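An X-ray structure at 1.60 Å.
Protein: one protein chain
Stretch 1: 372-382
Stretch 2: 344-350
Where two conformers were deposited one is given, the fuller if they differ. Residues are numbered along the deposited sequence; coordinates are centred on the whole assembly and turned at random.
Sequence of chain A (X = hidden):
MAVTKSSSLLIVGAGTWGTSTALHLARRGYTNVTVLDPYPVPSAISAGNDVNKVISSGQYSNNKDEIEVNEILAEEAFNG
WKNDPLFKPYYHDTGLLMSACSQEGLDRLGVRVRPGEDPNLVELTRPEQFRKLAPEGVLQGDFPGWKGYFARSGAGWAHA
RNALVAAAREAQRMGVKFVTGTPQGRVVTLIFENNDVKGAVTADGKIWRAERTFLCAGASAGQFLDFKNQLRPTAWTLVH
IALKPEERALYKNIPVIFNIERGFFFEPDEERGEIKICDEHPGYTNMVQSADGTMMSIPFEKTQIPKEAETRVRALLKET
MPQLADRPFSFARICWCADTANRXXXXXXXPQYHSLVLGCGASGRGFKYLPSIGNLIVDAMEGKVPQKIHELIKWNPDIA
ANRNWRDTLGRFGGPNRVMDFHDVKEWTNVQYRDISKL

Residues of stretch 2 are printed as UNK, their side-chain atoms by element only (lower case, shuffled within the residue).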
ATOM      1  N   SER A 372       9.059   5.319   8.223  1.00  9.47           N
ATOM      2  CA  SER A 372       8.998   5.135   9.676  1.00 10.66           C
ATOM      3  C   SER A 372       8.686   3.720  10.167  1.00 10.53           C
ATOM      4  O   SER A 372       9.060   3.355  11.284  1.00 10.69           O
ATOM      5  CB  SER A 372       7.934   6.070  10.252  1.00 11.02           C
ATOM      6  OG  SER A 372       6.688   5.881   9.586  1.00 12.07           O
ATOM      7  N   ILE A 373       7.964   2.945   9.360  1.00 10.19           N
ATOM      8  CA  ILE A 373       7.434   1.673   9.849  1.00  9.85           C
ATOM      9  C   ILE A 373       8.564   0.703  10.234  1.00  9.84           C
ATOM     10  O   ILE A 373       8.404  -0.103  11.150  1.00 10.25           O
ATOM     11  CB  ILE A 373       6.411   1.041   8.837  1.00  9.55           C
ATOM     12  CG1 ILE A 373       5.434   0.091   9.549  1.00 10.87           C
ATOM     13  CG2 ILE A 373       7.152   0.344   7.677  1.00 10.97           C
ATOM     14  CD1 ILE A 373       4.456   0.788  10.502  1.00 10.50           C
ATOM     15  N   GLY A 374       9.698   0.778   9.535  1.00  9.52           N
ATOM     16  CA  GLY A 374      10.871  -0.038   9.884  1.00 10.73           C
ATOM     17  C   GLY A 374      11.287   0.114  11.345  1.00 10.93           C
ATOM     18  O   GLY A 374      11.730  -0.852  11.975  1.00 10.99           O
ATOM     19  N   ASN A 375      11.139   1.317  11.895  1.00 11.57           N
ATOM     20  CA  ASN A 375      11.509   1.542  13.298  1.00 12.62           C
ATOM     21  C   ASN A 375      10.637   0.716  14.230  1.00 12.83           C
ATOM     22  O   ASN A 375      11.114   0.170  15.235  1.00 12.60           O
ATOM     23  CB  ASN A 375      11.410   3.026  13.658  1.00 13.97           C
ATOM     24  CG  ASN A 375      12.752   3.730  13.595  1.00 17.89           C
ATOM     25  OD1 ASN A 375      13.816   3.109  13.734  1.00 22.39           O
ATOM     26  ND2 ASN A 375      12.711   5.044  13.373  1.00 23.17           N
ATOM     27  N   LEU A 376       9.352   0.632  13.889  1.00 12.46           N
ATOM     28  CA  LEU A 376       8.397  -0.125  14.690  1.00 12.39           C
ATOM     29  C   LEU A 376       8.636  -1.641  14.556  1.00 11.55           C
ATOM     30  O   LEU A 376       8.529  -2.385  15.521  1.00 11.27           O
ATOM     31  CB  LEU A 376       6.963   0.236  14.296  1.00 12.36           C
ATOM     32  CG  LEU A 376       5.851  -0.394  15.130  1.00 14.03           C
ATOM     33  CD1 LEU A 376       5.951   0.015  16.630  1.00 16.68           C
ATOM     34  CD2 LEU A 376       4.488  -0.021  14.531  1.00 13.69           C
ATOM     35  N   ILE A 377       9.002  -2.076  13.357  1.00 10.66           N
ATOM     36  CA  ILE A 377       9.290  -3.488  13.117  1.00 10.80           C
ATOM     37  C   ILE A 377      10.588  -3.904  13.844  1.00 11.33           C
ATOM     38  O   ILE A 377      10.678  -4.994  14.440  1.00 11.50           O
ATOM     39  CB  ILE A 377       9.355  -3.804  11.591  1.00 10.74           C
ATOM     40  CG1 ILE A 377       7.969  -3.573  10.938  1.00 10.25           C
ATOM     41  CG2 ILE A 377       9.880  -5.235  11.357  1.00 11.17           C
ATOM     42  CD1 ILE A 377       7.992  -3.443   9.415  1.00 11.29           C
ATOM     43  N   VAL A 378      11.592  -3.027  13.804  1.00 10.82           N
ATOM     44  CA  VAL A 378      12.829  -3.265  14.585  1.00 11.26           C
ATOM     45  C   VAL A 378      12.509  -3.253  16.094  1.00 11.51           C
ATOM     46  O   VAL A 378      13.000  -4.092  16.841  1.00 11.83           O
ATOM     47  CB  VAL A 378      13.963  -2.303  14.209  1.00 11.78           C
ATOM     48  CG1 VAL A 378      15.212  -2.556  15.087  1.00 11.83           C
ATOM     49  CG2 VAL A 378      14.350  -2.505  12.739  1.00 11.88           C
ATOM     50  N   ASP A 379      11.681  -2.304  16.537  1.00 12.81           N
ATOM     51  CA  ASP A 379      11.255  -2.288  17.931  1.00 13.67           C
ATOM     52  C   ASP A 379      10.629  -3.622  18.351  1.00 14.48           C
ATOM     53  O   ASP A 379      10.873  -4.117  19.450  1.00 14.35           O
ATOM     54  CB  ASP A 379      10.281  -1.145  18.179  1.00 14.22           C
ATOM     55  CG  ASP A 379      10.969   0.217  18.281  1.00 16.43           C
ATOM     56  OD1 ASP A 379      12.226   0.300  18.366  1.00 19.25           O
ATOM     57  OD2 ASP A 379      10.224   1.224  18.292  1.00 18.66           O
ATOM     58  N   ALA A 380       9.830  -4.215  17.467  1.00 14.08           N
ATOM     59  CA  ALA A 380       9.223  -5.506  17.769  1.00 14.74           C
ATOM     60  C   ALA A 380      10.298  -6.566  17.994  1.00 15.82           C
ATOM     61  O   ALA A 380      10.228  -7.333  18.953  1.00 15.58           O
ATOM     62  CB  ALA A 380       8.257  -5.918  16.666  1.00 14.50           C
HETATM   63  N   MSE A 381      11.302  -6.605  17.120  0.50 17.11           N
HETATM   64  CA  MSE A 381      12.396  -7.566  17.286  0.50 20.17           C
HETATM   65  C   MSE A 381      13.075  -7.357  18.633  0.50 18.48           C
HETATM   66  O   MSE A 381      13.340  -8.317  19.360  0.50 18.34           O
HETATM   67  CB  MSE A 381      13.429  -7.465  16.159  0.50 19.64           C
HETATM   68  CG  MSE A 381      14.492  -8.560  16.249  0.50 22.29           C
HETATM   69 SE   MSE A 381      16.194  -8.215  15.348  0.50 29.97          SE
HETATM   70  CE  MSE A 381      16.625  -6.459  16.053  0.50 26.76           C
ATOM     71  N   GLU A 382      13.325  -6.092  18.967  1.00 17.70           N
ATOM     72  CA  GLU A 382      14.091  -5.742  20.168  1.00 18.43           C
ATOM     73  C   GLU A 382      13.267  -5.725  21.459  1.00 18.70           C
ATOM     74  O   GLU A 382      13.830  -5.577  22.549  1.00 19.85           O
ATOM     75  CB  GLU A 382      14.790  -4.396  19.972  1.00 18.03           C
ATOM     76  CG  GLU A 382      15.839  -4.403  18.871  1.00 18.48           C
ATOM     77  CD  GLU A 382      16.566  -3.070  18.737  1.00 19.41           C
ATOM     78  OE1 GLU A 382      16.101  -2.078  19.326  1.00 21.65           O
ATOM     79  OE2 GLU A 382      17.587  -3.014  18.016  1.00 21.35           O
ATOM     80  N   UNK A 344      -6.064  -3.034  10.937  1.00 13.94           N
ATOM     81  CA  UNK A 344      -4.911  -2.637  11.746  1.00 14.20           C
ATOM     82  C   UNK A 344      -3.700  -3.504  11.413  1.00 13.51           C
ATOM     83  O   UNK A 344      -3.844  -4.653  10.992  1.00 14.01           O
ATOM     84  o   UNK A 344      -7.361   0.273  13.703  1.00 24.62           O
ATOM     85  c   UNK A 344      -6.421  -1.924  13.722  1.00 17.49           C
ATOM     86  c   UNK A 344      -6.320  -0.397  13.513  1.00 23.35           C
ATOM     87  c   UNK A 344      -5.216  -2.729  13.241  1.00 14.75           C
ATOM     88  o   UNK A 344      -5.239   0.150  13.171  1.00 23.11           O
ATOM     89  N   UNK A 345      -2.503  -2.958  11.615  1.00 12.51           N
ATOM     90  CA  UNK A 345      -1.287  -3.633  11.164  1.00 12.11           C
ATOM     91  C   UNK A 345      -0.966  -4.856  12.019  1.00 11.98           C
ATOM     92  O   UNK A 345      -1.471  -4.995  13.149  1.00 13.28           O
ATOM     93  c   UNK A 345      -1.111  -1.405   9.235  1.00 11.48           C
ATOM     94  c   UNK A 345      -1.342  -0.228   8.496  1.00 14.03           C
ATOM     95  c   UNK A 345      -0.095  -2.668  11.173  1.00 11.85           C
ATOM     96  c   UNK A 345       0.035   0.979  10.103  1.00 15.53           C
ATOM     97  c   UNK A 345      -0.335  -1.401  10.405  1.00 11.86           C
ATOM     98  c   UNK A 345      -0.755   0.970   8.934  1.00 15.37           C
ATOM     99  c   UNK A 345       0.248  -0.212  10.826  1.00 14.88           C
ATOM    100  N   UNK A 346      -0.136  -5.751  11.473  1.00 11.71           N
ATOM    101  CA  UNK A 346       0.295  -6.951  12.180  1.00 11.58           C
ATOM    102  C   UNK A 346       1.824  -6.914  12.255  1.00 11.60           C
ATOM    103  O   UNK A 346       2.531  -7.314  11.317  1.00 12.39           O
ATOM    104  c   UNK A 346      -0.595 -10.649  11.383  1.00 16.06           C
ATOM    105  c   UNK A 346       0.213  -9.562  12.076  1.00 13.81           C
ATOM    106  c   UNK A 346       0.053  -9.614  13.610  1.00 15.59           C
ATOM    107  c   UNK A 346      -0.204  -8.222  11.467  1.00 11.68           C
ATOM    108  N   UNK A 347       2.317  -6.377  13.372  1.00 11.45           N
ATOM    109  CA  UNK A 347       3.744  -6.172  13.600  1.00 12.08           C
ATOM    110  C   UNK A 347       4.024  -6.677  15.001  1.00 12.32           C
ATOM    111  O   UNK A 347       3.566  -6.084  15.984  1.00 13.63           O
ATOM    112  c   UNK A 347       3.841  -2.681  11.824  1.00 12.95           C
ATOM    113  c   UNK A 347       4.140  -4.668  13.450  1.00 12.23           C
ATOM    114  c   UNK A 347       5.574  -4.421  13.936  1.00 12.43           C
ATOM    115  c   UNK A 347       3.923  -4.206  11.996  1.00 11.67           C
ATOM    116  N   UNK A 348       4.715  -7.810  15.093  1.00 11.57           N
ATOM    117  CA  UNK A 348       4.927  -8.471  16.372  1.00 12.71           C
ATOM    118  C   UNK A 348       5.947  -9.576  16.185  1.00 13.06           C
ATOM    119  O   UNK A 348       6.231 -10.000  15.063  1.00 13.16           O
ATOM    120  c   UNK A 348       3.608  -9.080  16.855  1.00 12.58           C
ATOM    121  c   UNK A 348       3.567  -9.347  18.379  1.00 13.18           C
ATOM    122  o   UNK A 348       2.507  -9.827  18.837  1.00 15.11           O
ATOM    123  o   UNK A 348       4.543  -9.092  19.129  1.00 14.06           O
ATOM    124  N   UNK A 349       6.513 -10.028  17.296  1.00 13.35           N
ATOM    125  CA  UNK A 349       7.190 -11.314  17.313  1.00 14.99           C
ATOM    126  C   UNK A 349       6.124 -12.392  17.230  1.00 15.19           C
ATOM    127  O   UNK A 349       5.014 -12.218  17.756  1.00 15.94           O
ATOM    128  c   UNK A 349      10.752 -11.535  21.108  1.00 36.33           C
ATOM    129  n   UNK A 349      10.412 -12.706  20.583  1.00 37.92           N
ATOM    130  n   UNK A 349      11.216 -11.479  22.352  1.00 35.26           N
ATOM    131  c   UNK A 349       8.677 -10.225  19.010  1.00 20.66           C
ATOM    132  n   UNK A 349      10.633 -10.421  20.391  1.00 32.55           N
ATOM    133  c   UNK A 349      10.140 -10.382  19.022  1.00 29.07           C
ATOM    134  c   UNK A 349       7.955 -11.480  18.618  1.00 15.55           C
ATOM    135  N   UNK A 350       6.455 -13.504  16.580  1.00 14.86           N
ATOM    136  CA  UNK A 350       5.561 -14.653  16.576  1.00 15.52           C
ATOM    137  C   UNK A 350       5.483 -15.231  18.013  1.00 15.80           C
ATOM    138  O   UNK A 350       6.503 -15.315  18.696  1.00 16.42           O
ATOM    139  n   UNK A 350       3.412 -18.038  14.557  1.00 16.31           N
ATOM    140  c   UNK A 350       3.876 -18.609  15.657  1.00 14.63           C
ATOM    141  c   UNK A 350       5.030 -16.765  15.312  1.00 15.31           C
ATOM    142  n   UNK A 350       4.848 -17.854  16.142  1.00 15.35           N
ATOM    143  c   UNK A 350       6.046 -15.708  15.585  1.00 15.57           C
ATOM    144  c   UNK A 350       4.116 -16.882  14.322  1.00 15.24           C
TER

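Position 344 carries five side-chain atoms, three carbons in a row with two oxygens on the third. They touch nothing on stretch 1. That unbranched chain ending in a carboxylate is a glutamate, Glu344. It lies out of reach of the helix, and one carboxylate oxygen is hydrogen-bonded elsewhere in the structure.

Position 345 has seven carbons and no heteroatom: one carbon, then a closed ring of six. CA-to-CB points toward the helix, and a ring carbon reaches CD1 of Ile373. With no oxygen on the ring, this is Phe345. Its CD2 lies 4.3 Å from CD1 of Ile373, which approaches the ring obliquely.

At position 346 there are four carbons, forked at the second, and none touches stretch 1, so the residue is Leu346. The side chain is out of reach of stretch 1 and is buried.

Position 347 also has four carbons, but here the fork is at the first, and one arm is two carbons long. CA-to-CB points toward the helix; the end of the long arm touches Ile373 and Leu376, and the one-carbon arm touches Ile377 and Ala380. Beta-branching with unequal arms identifies Ile347. CD1 sits 3.8 Å from CD1 of Ile373 and 3.8 Å from CD2 of Leu376, while CG2 lies 3.9 Å from CG1 of Ile377 and 4.1 Å from CB of Ala380.

Position 348 has two carbons, the second bearing two oxygens. CA-to-CB points away from the helix, so the backbone makes the approach, with CA 4.2 Å from CB of Ala380. A two-carbon carboxylate is Asp348. It accepts a weak hydrogen bond from the next backbone amide, N of residue 349 to OD1 at 2.8 Å, with an angle of 120°.

Position 349 shows three carbons, a nitrogen, and a carbon with two more nitrogens, a guanidinium. CA-to-CB runs sideways, but the chain end comes nearer, reaching the carbonyl oxygens of Ala380 and Met381. This is Arg349: CD is 3.1 Å from O of Ala380, and NE is 3.6 Å from O of Met381.

Position 350 has one carbon followed by a five-membered ring of three carbons and two nitrogens. Its side chain is out of reach of stretch 1. The ring makes it His350.

The contact is chiefly apolar. Ile347, with 100 Å² covered, packs against residues 373, 376, 377 and 380, which recur at i, i+3, i+4 and i+7 and so lie on one side of the helix. The small CB of Ala380 accompanies a close backbone approach, its CA 5.4 Å from CA of Asp348. Beyond it, Arg349 lies beside the backbone carbonyls of Ala380 and Met381. No clear hydrogen bond crosses between the stretches, which together bury 335 Å².

Stretch 2 (344-350) EFLIDRH
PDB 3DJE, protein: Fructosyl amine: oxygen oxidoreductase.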